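Mandelate racemase/muconate lactonizing enzyme family protein (Sorangium cellulosum, PDB 3S5S) belongs to the enolase superfamily, pairing an N-terminal alpha+beta capping domain with a C-terminal barrel of parallel strands and surrounding helices. Local coordinates at residues D243-D247 and A265-K271. Numbering follows the deposited sequence.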
ATOM      1  N   ASP A 243      -0.596   5.775  25.349  1.00 36.70           N
ATOM      2  CA  ASP A 243      -0.140   5.225  24.062  1.00 35.03           C
ATOM      3  C   ASP A 243       1.397   5.197  23.981  1.00 33.70           C
ATOM      4  O   ASP A 243       2.084   6.127  24.455  1.00 34.01           O
ATOM      5  CB  ASP A 243      -0.697   6.059  22.899  1.00 33.74           C
ATOM      6  CG  ASP A 243      -2.167   5.739  22.572  1.00 35.76           C
ATOM      7  OD1 ASP A 243      -2.477   4.548  22.329  1.00 35.05           O
ATOM      8  OD2 ASP A 243      -2.989   6.696  22.526  1.00 35.27           O
ATOM      9  N   VAL A 244       1.935   4.125  23.410  1.00 31.73           N
ATOM     10  CA  VAL A 244       3.371   4.033  23.199  1.00 29.88           C
ATOM     11  C   VAL A 244       3.667   3.946  21.696  1.00 28.64           C
ATOM     12  O   VAL A 244       3.004   3.196  20.992  1.00 28.19           O
ATOM     13  CB  VAL A 244       3.909   2.839  23.969  1.00 31.44           C
ATOM     14  CG1 VAL A 244       5.309   2.386  23.467  1.00 28.82           C
ATOM     15  CG2 VAL A 244       3.899   3.149  25.461  1.00 31.36           C
ATOM     16  N   ALA A 245       4.636   4.715  21.191  1.00 27.96           N
ATOM     17  CA  ALA A 245       4.958   4.672  19.746  1.00 26.22           C
ATOM     18  C   ALA A 245       6.212   3.887  19.509  1.00 26.85           C
ATOM     19  O   ALA A 245       7.165   4.040  20.271  1.00 28.20           O
ATOM     20  CB  ALA A 245       5.121   6.060  19.183  1.00 24.78           C
ATOM     21  N   ALA A 246       6.225   3.047  18.463  1.00 26.61           N
ATOM     22  CA  ALA A 246       7.470   2.433  17.966  1.00 26.58           C
ATOM     23  C   ALA A 246       8.038   3.301  16.855  1.00 25.85           C
ATOM     24  O   ALA A 246       7.303   3.699  15.960  1.00 25.47           O
ATOM     25  CB  ALA A 246       7.226   1.027  17.460  1.00 26.49           C
ATOM     26  N   ASP A 247       9.324   3.635  16.930  1.00 26.75           N
ATOM     27  CA  ASP A 247       9.998   4.399  15.867  1.00 26.61           C
ATOM     28  C   ASP A 247      11.216   3.575  15.391  1.00 26.95           C
ATOM     29  O   ASP A 247      11.143   2.887  14.371  1.00 25.92           O
ATOM     30  CB  ASP A 247      10.398   5.816  16.354  1.00 27.45           C
ATOM     31  CG  ASP A 247      11.029   6.696  15.244  1.00 28.88           C
ATOM     32  OD1 ASP A 247      11.284   6.201  14.118  1.00 27.77           O
ATOM     33  OD2 ASP A 247      11.251   7.907  15.502  1.00 31.13           O
ATOM     34  N   ALA A 265       3.920  -1.552  21.281  1.00 31.60           N
ATOM     35  CA  ALA A 265       3.548  -0.144  21.078  1.00 29.86           C
ATOM     36  C   ALA A 265       2.076  -0.167  20.709  1.00 29.30           C
ATOM     37  O   ALA A 265       1.533  -1.250  20.491  1.00 30.02           O
ATOM     38  CB  ALA A 265       4.371   0.458  19.959  1.00 27.98           C
ATOM     39  N   THR A 266       1.414   0.987  20.686  1.00 27.79           N
ATOM     40  CA  THR A 266       0.017   1.046  20.250  1.00 26.87           C
ATOM     41  C   THR A 266      -0.032   2.016  19.082  1.00 25.88           C
ATOM     42  O   THR A 266      -1.097   2.244  18.463  1.00 24.94           O
ATOM     43  CB  THR A 266      -0.941   1.526  21.367  1.00 28.31           C
ATOM     44  OG1 THR A 266      -0.546   2.818  21.802  1.00 26.70           O
ATOM     45  CG2 THR A 266      -0.967   0.549  22.602  1.00 27.49           C
ATOM     46  N   VAL A 267       1.145   2.581  18.789  1.00 24.80           N
ATOM     47  CA  VAL A 267       1.318   3.611  17.760  1.00 23.36           C
ATOM     48  C   VAL A 267       2.585   3.333  16.951  1.00 23.71           C
ATOM     49  O   VAL A 267       3.544   2.807  17.489  1.00 25.13           O
ATOM     50  CB  VAL A 267       1.345   5.040  18.369  1.00 23.09           C
ATOM     51  CG1 VAL A 267       1.658   6.064  17.351  1.00 16.58           C
ATOM     52  CG2 VAL A 267      -0.012   5.360  19.028  1.00 22.82           C
ATOM     53  N   VAL A 268       2.570   3.654  15.667  1.00 22.74           N
ATOM     54  CA  VAL A 268       3.788   3.600  14.846  1.00 23.92           C
ATOM     55  C   VAL A 268       4.161   4.975  14.263  1.00 22.96           C
ATOM     56  O   VAL A 268       3.340   5.666  13.670  1.00 21.64           O
ATOM     57  CB  VAL A 268       3.674   2.524  13.693  1.00 23.62           C
ATOM     58  CG1 VAL A 268       4.617   2.808  12.632  1.00 24.61           C
ATOM     59  CG2 VAL A 268       3.985   1.153  14.220  1.00 24.52           C
ATOM     60  N   ASN A 269       5.426   5.345  14.446  1.00 23.79           N
ATOM     61  CA  ASN A 269       6.015   6.512  13.801  1.00 22.03           C
ATOM     62  C   ASN A 269       6.599   6.124  12.440  1.00 21.62           C
ATOM     63  O   ASN A 269       7.604   5.435  12.347  1.00 22.68           O
ATOM     64  CB  ASN A 269       7.081   7.104  14.715  1.00 22.84           C
ATOM     65  CG  ASN A 269       7.609   8.437  14.186  1.00 25.19           C
ATOM     66  OD1 ASN A 269       7.420   8.746  12.997  1.00 23.73           O
ATOM     67  ND2 ASN A 269       8.254   9.244  15.066  1.00 23.59           N
ATOM     68  N   ILE A 270       5.924   6.517  11.379  1.00 21.20           N
ATOM     69  CA  ILE A 270       6.322   6.214  10.014  1.00 20.30           C
ATOM     70  C   ILE A 270       7.161   7.376   9.523  1.00 20.43           C
ATOM     71  O   ILE A 270       6.761   8.545   9.643  1.00 19.67           O
ATOM     72  CB  ILE A 270       5.044   6.105   9.112  1.00 19.68           C
ATOM     73  CG1 ILE A 270       4.101   5.023   9.622  1.00 19.87           C
ATOM     74  CG2 ILE A 270       5.373   5.835   7.679  1.00 15.64           C
ATOM     75  CD1 ILE A 270       2.734   4.953   8.857  1.00 17.77           C
ATOM     76  N   LYS A 271       8.308   7.061   8.930  1.00 21.12           N
ATOM     77  CA  LYS A 271       9.135   8.080   8.260  1.00 20.61           C
ATOM     78  C   LYS A 271       9.464   7.607   6.873  1.00 19.93           C
ATOM     79  O   LYS A 271       9.890   6.473   6.720  1.00 19.67           O
ATOM     80  CB  LYS A 271      10.433   8.307   9.034  1.00 21.19           C
ATOM     81  CG  LYS A 271      10.175   8.746  10.466  1.00 22.69           C
ATOM     82  CD  LYS A 271      11.423   9.070  11.153  1.00 24.34           C
ATOM     83  CE  LYS A 271      11.171   8.888  12.591  1.00 26.40           C
ATOM     84  NZ  LYS A 271      12.289   9.490  13.359  1.00 31.10           N
TER
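Strands 244-246 and 267-270, neighbours in the parallel barrel sheet, are joined by backbone bonds from Ala246 N to Val267 O (2.9 Å) and from Asn269 N to Ala246 O (2.9 Å, N-H...O angle 170°). At their N-terminal ends, Val244 O accepts both Thr266 N, 2.7 Å away in the carbonyl plane, and Val267 N. Thr266 OG1, held between its own backbone N and carbonyl carbon (chi1 59°), donates to Asp243 OD1 on the anti side of the carboxylate (2.6 Å) and accepts from Val244 N. Ala245 CB packs on Val267 CG1 (3.9 Å), on the face touched by Leu220, while Ala265 CB rests against the backbone at Val244 O (3.2 Å) and touches both Ala246 CB and Val244 CG1. With helix 253-261 between them, the strands form a beta-alpha-beta unit of the barrel. Their C-terminal ends, on the active-site side in the enolase superfamily, carry polar groups. Lys271, extended beyond CG, crosses the Asp247 side chain at about a right angle, and its NZ makes a salt bridge to the syn lone pair of Asp247 OD2 (2.9 Å). Asp247 OD1 pairs with Lys274, so each carboxylate oxygen has a lysine partner, with Glu222 close by. Asn269 CB meets Asp247 CB at 3.9 Å, while Asn269 ND2 hydrogen-bonds to Glu222 OE1.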